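Peptidyl-prolyl cis-trans isomerase ([Pseudomonas syringae] pv. tomato str. DC3000, PDB 5XB0) probably catalyses the cis-trans isomerisation of peptide bonds preceding proline in proteins, as an FKBP-type peptidyl-prolyl isomerase. Local coordinates at residues Asp31-Thr36 / Trp84-Gln89. Sequence-based numbering, arbitrary orientation.
Sequences DGILMT and WTSALQ
Ile33 lays its two branches over one side of the short helix 82-87, packing one methyl on Ala87 and bringing the other near Ser86. This helix is the one that packs against the curved antiparallel sheet in the FKBP fold. Ile33 sits in the loop that leads into strand 34-37, a strand of that sheet. Its CG2 lies anti to the backbone N and meets Ala87 CB at 3.8 Å, an apolar methyl-to-methyl contact in the buried part of the interface. CG1 turns the other way, anti to the carbonyl carbon, and carries CD1 to 4.2 Å from Ser86 OG. Ala87 also touches Leu99 of strand 96-101, the antiparallel partner of strand 34-37, so its methyl packs against both the loop and the sheet. The CB of Trp84 points away from segment 31-36, and its ring meets Tyr56 and Phe124 edge-to-face. Asp31, more exposed, points toward the helix; its OD2 stays 4.3 Å from Ser86 OG, and no hydrogen bond joins the two segments. Ser86 OG instead makes a weak hydrogen bond to Ser82 O, one turn back. Gln89 folds back on Thr85. Its NE2 donates to Thr85 O at 2.8 Å, nearly straight at 171°, and approaches from above the carbonyl plane.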
loop_
_atom_site.group_PDB
_atom_site.type_symbol
_atom_site.label_atom_id
_atom_site.label_comp_id
_atom_site.label_asym_id
_atom_site.label_seq_id
_atom_site.Cartn_x
_atom_site.Cartn_y
_atom_site.Cartn_z
ATOM N N ASP A 31 -6.312 9.216 -4.246
ATOM C CA ASP A 31 -6.735 8.902 -2.879
ATOM C C ASP A 31 -5.587 8.907 -1.866
ATOM O O ASP A 31 -5.637 8.200 -0.863
ATOM C CB ASP A 31 -7.453 7.549 -2.855
ATOM C CG ASP A 31 -8.726 7.557 -3.689
ATOM O OD1 ASP A 31 -9.422 8.601 -3.704
ATOM O OD2 ASP A 31 -9.035 6.531 -4.333
ATOM N N GLY A 32 -4.565 9.711 -2.132
ATOM C CA GLY A 32 -3.511 9.933 -1.156
ATOM C C GLY A 32 -2.423 8.870 -1.069
ATOM O O GLY A 32 -1.542 8.972 -0.219
ATOM N N ILE A 33 -2.469 7.861 -1.930
ATOM C CA ILE A 33 -1.415 6.848 -1.953
ATOM C C ILE A 33 -0.137 7.469 -2.506
ATOM O O ILE A 33 -0.171 8.189 -3.511
ATOM C CB ILE A 33 -1.811 5.600 -2.793
ATOM C CG1 ILE A 33 -2.818 4.730 -2.038
ATOM C CG2 ILE A 33 -0.585 4.722 -3.070
ATOM C CD1 ILE A 33 -4.210 5.280 -1.959
ATOM N N LEU A 34 0.988 7.199 -1.843
ATOM C CA LEU A 34 2.277 7.760 -2.235
ATOM C C LEU A 34 3.187 6.685 -2.797
ATOM O O LEU A 34 3.434 5.676 -2.144
ATOM C CB LEU A 34 2.958 8.425 -1.044
ATOM C CG LEU A 34 2.098 9.416 -0.262
ATOM C CD1 LEU A 34 2.780 9.822 1.048
ATOM C CD2 LEU A 34 1.803 10.651 -1.108
ATOM N N MET A 35 3.706 6.921 -3.993
ATOM C CA MET A 35 4.501 5.924 -4.682
ATOM C C MET A 35 5.924 6.406 -4.906
ATOM O O MET A 35 6.166 7.562 -5.303
ATOM C CB MET A 35 3.851 5.574 -6.030
ATOM C CG MET A 35 4.564 4.479 -6.818
ATOM S SD MET A 35 5.907 5.068 -7.875
ATOM C CE MET A 35 4.976 5.765 -9.236
ATOM N N THR A 36 6.866 5.509 -4.662
ATOM C CA THR A 36 8.251 5.715 -5.053
ATOM C C THR A 36 8.669 4.557 -5.950
ATOM O O THR A 36 8.444 3.405 -5.598
ATOM C CB THR A 36 9.181 5.781 -3.837
ATOM O OG1 THR A 36 8.664 6.716 -2.879
ATOM C CG2 THR A 36 10.586 6.212 -4.264
ATOM N N TRP A 84 -4.540 -0.629 -2.825
ATOM C CA TRP A 84 -3.966 -1.464 -3.891
ATOM C C TRP A 84 -4.792 -1.350 -5.173
ATOM O O TRP A 84 -4.250 -1.248 -6.277
ATOM C CB TRP A 84 -3.898 -2.937 -3.472
ATOM C CG TRP A 84 -2.701 -3.333 -2.647
ATOM C CD1 TRP A 84 -2.058 -2.580 -1.709
ATOM C CD2 TRP A 84 -2.021 -4.589 -2.693
ATOM N NE1 TRP A 84 -1.012 -3.293 -1.167
ATOM C CE2 TRP A 84 -0.974 -4.531 -1.753
ATOM C CE3 TRP A 84 -2.201 -5.762 -3.439
ATOM C CZ2 TRP A 84 -0.100 -5.598 -1.543
ATOM C CZ3 TRP A 84 -1.328 -6.828 -3.230
ATOM C CH2 TRP A 84 -0.297 -6.736 -2.286
ATOM N N THR A 85 -6.112 -1.398 -5.022
ATOM C CA THR A 85 -7.000 -1.333 -6.174
ATOM C C THR A 85 -6.698 -0.140 -7.073
ATOM O O THR A 85 -6.589 -0.271 -8.285
ATOM C CB THR A 85 -8.461 -1.256 -5.735
ATOM O OG1 THR A 85 -8.754 -2.366 -4.878
ATOM C CG2 THR A 85 -9.376 -1.307 -6.958
ATOM N N SER A 86 -6.583 1.035 -6.473
ATOM C CA SER A 86 -6.342 2.226 -7.262
ATOM C C SER A 86 -4.886 2.328 -7.691
ATOM O O SER A 86 -4.603 2.617 -8.843
ATOM C CB SER A 86 -6.747 3.482 -6.488
ATOM O OG SER A 86 -6.095 3.534 -5.238
ATOM N N ALA A 87 -3.962 2.112 -6.763
ATOM C CA ALA A 87 -2.567 2.390 -7.079
ATOM C C ALA A 87 -2.034 1.435 -8.140
ATOM O O ALA A 87 -1.317 1.849 -9.054
ATOM C CB ALA A 87 -1.709 2.314 -5.822
ATOM N N LEU A 88 -2.393 0.159 -8.034
ATOM C CA LEU A 88 -1.743 -0.828 -8.894
ATOM C C LEU A 88 -2.212 -0.739 -10.353
ATOM O O LEU A 88 -1.544 -1.245 -11.259
ATOM C CB LEU A 88 -1.950 -2.233 -8.338
ATOM C CG LEU A 88 -1.247 -2.491 -7.001
ATOM C CD1 LEU A 88 -1.364 -3.962 -6.580
ATOM C CD2 LEU A 88 0.220 -2.062 -7.066
ATOM N N GLN A 89 -3.330 -0.061 -10.603
ATOM C CA GLN A 89 -3.743 0.169 -11.995
ATOM C C GLN A 89 -2.737 1.022 -12.766
ATOM O O GLN A 89 -2.758 1.054 -13.998
ATOM C CB GLN A 89 -5.115 0.838 -12.035
ATOM C CG GLN A 89 -6.228 -0.106 -11.647
ATOM C CD GLN A 89 -7.570 0.590 -11.624
ATOM O OE1 GLN A 89 -8.092 1.004 -12.667
ATOM N NE2 GLN A 89 -8.125 0.751 -10.429
#